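Local structure of 4-imidazolone-5-propanoate amidohydrolase (Unidentified, 2OOF) at residues I69-H74 with P311-S316. The protein catalyses the hydrolytic opening of the imidazolone-5-propanoate ring to N-formimidoyl-L-glutamate, the third step of histidine degradation. Numbering follows the deposited sequence.
With FE (Fe (III) ion), chain B.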
ATOM      1  N   ILE A  69      -6.326  -1.148   4.084  1.00 20.40           N
ATOM      2  CA  ILE A  69      -5.225  -0.277   3.694  1.00 19.94           C
ATOM      3  C   ILE A  69      -4.261  -0.996   2.766  1.00 22.09           C
ATOM      4  O   ILE A  69      -3.763  -2.062   3.118  1.00 22.70           O
ATOM      5  CB  ILE A  69      -4.397   0.140   4.956  1.00 19.18           C
ATOM      6  CG1 ILE A  69      -5.324   0.699   6.038  1.00 17.86           C
ATOM      7  CG2 ILE A  69      -3.318   1.164   4.580  1.00 20.92           C
ATOM      8  CD1 ILE A  69      -4.626   0.974   7.361  1.00 14.54           C
ATOM      9  N   ASP A  70      -3.990  -0.454   1.582  1.00 21.49           N
ATOM     10  CA  ASP A  70      -3.005  -1.124   0.757  1.00 22.83           C
ATOM     11  C   ASP A  70      -1.864  -0.130   0.502  1.00 22.39           C
ATOM     12  O   ASP A  70      -1.963   0.848  -0.246  1.00 23.22           O
ATOM     13  CB  ASP A  70      -3.666  -1.784  -0.473  1.00 27.16           C
ATOM     14  CG  ASP A  70      -3.858  -0.864  -1.632  1.00 30.54           C
ATOM     15  OD1 ASP A  70      -4.176   0.313  -1.381  1.00 35.27           O
ATOM     16  OD2 ASP A  70      -3.717  -1.335  -2.801  1.00 28.61           O
ATOM     17  N   CYS A  71      -0.800  -0.400   1.255  1.00 20.55           N
ATOM     18  CA  CYS A  71       0.418   0.391   1.363  1.00 19.54           C
ATOM     19  C   CYS A  71       1.478   0.334   0.284  1.00 20.62           C
ATOM     20  O   CYS A  71       2.611   0.750   0.545  1.00 20.44           O
ATOM     21  CB  CYS A  71       1.086   0.032   2.692  1.00 20.44           C
ATOM     22  SG  CYS A  71       1.430  -1.769   2.835  1.00 19.15           S
ATOM     23  N   HIS A  72       1.147  -0.154  -0.909  1.00 19.94           N
ATOM     24  CA  HIS A  72       2.154  -0.250  -1.956  1.00 18.52           C
ATOM     25  C   HIS A  72       1.567  -0.318  -3.374  1.00 20.78           C
ATOM     26  O   HIS A  72       1.405  -1.409  -3.932  1.00 21.71           O
ATOM     27  CB  HIS A  72       3.024  -1.482  -1.683  1.00 18.62           C
ATOM     28  CG  HIS A  72       4.182  -1.633  -2.618  1.00 20.44           C
ATOM     29  ND1 HIS A  72       5.488  -1.683  -2.178  1.00 18.05           N
ATOM     30  CD2 HIS A  72       4.235  -1.741  -3.969  1.00 20.54           C
ATOM     31  CE1 HIS A  72       6.294  -1.812  -3.216  1.00 18.62           C
ATOM     32  NE2 HIS A  72       5.560  -1.848  -4.314  1.00 18.91           N
ATOM     33  N   THR A  73       1.253   0.837  -3.959  1.00 18.82           N
ATOM     34  CA  THR A  73       0.711   0.843  -5.308  1.00 16.93           C
ATOM     35  C   THR A  73       1.375   1.855  -6.231  1.00 18.50           C
ATOM     36  O   THR A  73       2.023   2.804  -5.779  1.00 18.86           O
ATOM     37  CB  THR A  73      -0.829   1.118  -5.333  1.00 17.03           C
ATOM     38  OG1 THR A  73      -1.073   2.529  -5.284  1.00 18.78           O
ATOM     39  CG2 THR A  73      -1.525   0.447  -4.147  1.00 16.43           C
ATOM     40  N   HIS A  74       1.233   1.604  -7.531  1.00 19.61           N
ATOM     41  CA  HIS A  74       1.723   2.479  -8.597  1.00 19.39           C
ATOM     42  C   HIS A  74       0.474   2.624  -9.474  1.00 20.40           C
ATOM     43  O   HIS A  74       0.546   2.469 -10.699  1.00 20.13           O
ATOM     44  CB  HIS A  74       2.801   1.827  -9.474  1.00 21.74           C
ATOM     45  CG  HIS A  74       3.977   1.281  -8.730  1.00 24.12           C
ATOM     46  ND1 HIS A  74       3.889   0.189  -7.887  1.00 27.24           N
ATOM     47  CD2 HIS A  74       5.288   1.616  -8.767  1.00 24.18           C
ATOM     48  CE1 HIS A  74       5.092  -0.123  -7.448  1.00 24.88           C
ATOM     49  NE2 HIS A  74       5.962   0.729  -7.968  1.00 24.21           N
ATOM     50  N   PRO A 311       6.423  -8.179  11.455  1.00 21.30           N
ATOM     51  CA  PRO A 311       5.063  -8.046  10.930  1.00 20.57           C
ATOM     52  C   PRO A 311       5.077  -8.010   9.402  1.00 20.79           C
ATOM     53  O   PRO A 311       5.947  -7.394   8.792  1.00 19.87           O
ATOM     54  CB  PRO A 311       4.578  -6.732  11.547  1.00 21.79           C
ATOM     55  CG  PRO A 311       5.829  -5.938  11.694  1.00 22.33           C
ATOM     56  CD  PRO A 311       6.819  -6.972  12.203  1.00 21.79           C
HETATM   57  N   MSE A 312       4.124  -8.693   8.786  1.00 20.89           N
HETATM   58  CA  MSE A 312       4.065  -8.724   7.340  1.00 21.10           C
HETATM   59  C   MSE A 312       2.806  -8.051   6.841  1.00 18.97           C
HETATM   60  O   MSE A 312       1.698  -8.365   7.275  1.00 20.09           O
HETATM   61  CB  MSE A 312       4.103 -10.167   6.848  1.00 25.10           C
HETATM   62  CG  MSE A 312       5.218 -10.975   7.465  1.00 30.24           C
HETATM   63 SE   MSE A 312       5.144 -12.861   6.910  1.00 37.31          SE
HETATM   64  CE  MSE A 312       3.607 -13.469   7.935  1.00 30.50           C
ATOM     65  N   ALA A 313       2.977  -7.100   5.939  1.00 16.59           N
ATOM     66  CA  ALA A 313       1.828  -6.433   5.379  1.00 17.30           C
ATOM     67  C   ALA A 313       1.565  -7.129   4.050  1.00 16.17           C
ATOM     68  O   ALA A 313       2.427  -7.849   3.537  1.00 16.91           O
ATOM     69  CB  ALA A 313       2.122  -4.946   5.161  1.00 16.71           C
ATOM     70  N   VAL A 314       0.366  -6.945   3.514  1.00 15.83           N
ATOM     71  CA  VAL A 314       0.013  -7.530   2.229  1.00 14.19           C
ATOM     72  C   VAL A 314      -0.553  -6.394   1.383  1.00 15.95           C
ATOM     73  O   VAL A 314      -1.411  -5.642   1.844  1.00 15.59           O
ATOM     74  CB  VAL A 314      -1.053  -8.634   2.369  1.00 14.35           C
ATOM     75  CG1 VAL A 314      -1.580  -9.026   0.997  1.00 12.27           C
ATOM     76  CG2 VAL A 314      -0.449  -9.850   3.046  1.00  9.09           C
ATOM     77  N   SER A 315      -0.063  -6.260   0.156  1.00 15.08           N
ATOM     78  CA  SER A 315      -0.523  -5.205  -0.722  1.00 15.25           C
ATOM     79  C   SER A 315      -0.614  -5.695  -2.165  1.00 15.16           C
ATOM     80  O   SER A 315       0.007  -6.690  -2.536  1.00 17.05           O
ATOM     81  CB  SER A 315       0.425  -4.005  -0.632  1.00 13.54           C
ATOM     82  OG  SER A 315       0.063  -2.990  -1.554  1.00 15.81           O
ATOM     83  N   SER A 316      -1.387  -4.966  -2.966  1.00 14.59           N
ATOM     84  CA  SER A 316      -1.629  -5.278  -4.373  1.00 17.28           C
ATOM     85  C   SER A 316      -0.480  -5.004  -5.345  1.00 17.20           C
ATOM     86  O   SER A 316      -0.336  -5.717  -6.329  1.00 18.47           O
ATOM     87  CB  SER A 316      -2.862  -4.512  -4.867  1.00 16.71           C
ATOM     88  OG  SER A 316      -2.629  -3.111  -4.839  1.00 19.28           O
TER
HETATM   89 FE    FE B 500       6.082  -1.688  -6.527  1.00 36.00          FE
HETATM   90  O   HOH W   1       6.880  -3.534  -7.829  1.00 24.76           O
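Ser-316 OG donates a hydrogen bond to Asp-70 OD2 at 2.9 Å, meeting that oxygen nearly along its C-O axis, while the methyl CG2 of Thr-73 lies 3.8 Å from the same hydroxyl. A short carboxylate side chain suits this place because it offers a buried hydroxyl a strong acceptor; Ser-316 OG is also weakly bonded to Ile-318 N. Without the carboxylate, as with an alanine here, Ser-316 OG is likely to lose its acceptor and keep just the weak bond to Ile-318 N to limit its rotation. Ser-315 is small enough to come up against His-72: with OG anti to its own backbone nitrogen (chi1 176°), the hydroxyl reaches 3.3 Å from His-72 CB and makes a weak hydrogen bond of 3.2 Å to His-72 O. Further back, Cys-71 SG rests on Ala-313 CB at 4.0 Å, a small apolar pairing. The His-72 ring carries on to the metal, NE2 binding iron(III) at 2.3 Å; His-242, Asp-317 and a water also bind it, and His-74 is probably a further ligand. The residues just before Asp-317 thus meet the strand carrying His-72, where the first and last strands of the TIM-like barrel come together at the mononuclear metal centre of the amidohydrolase superfamily.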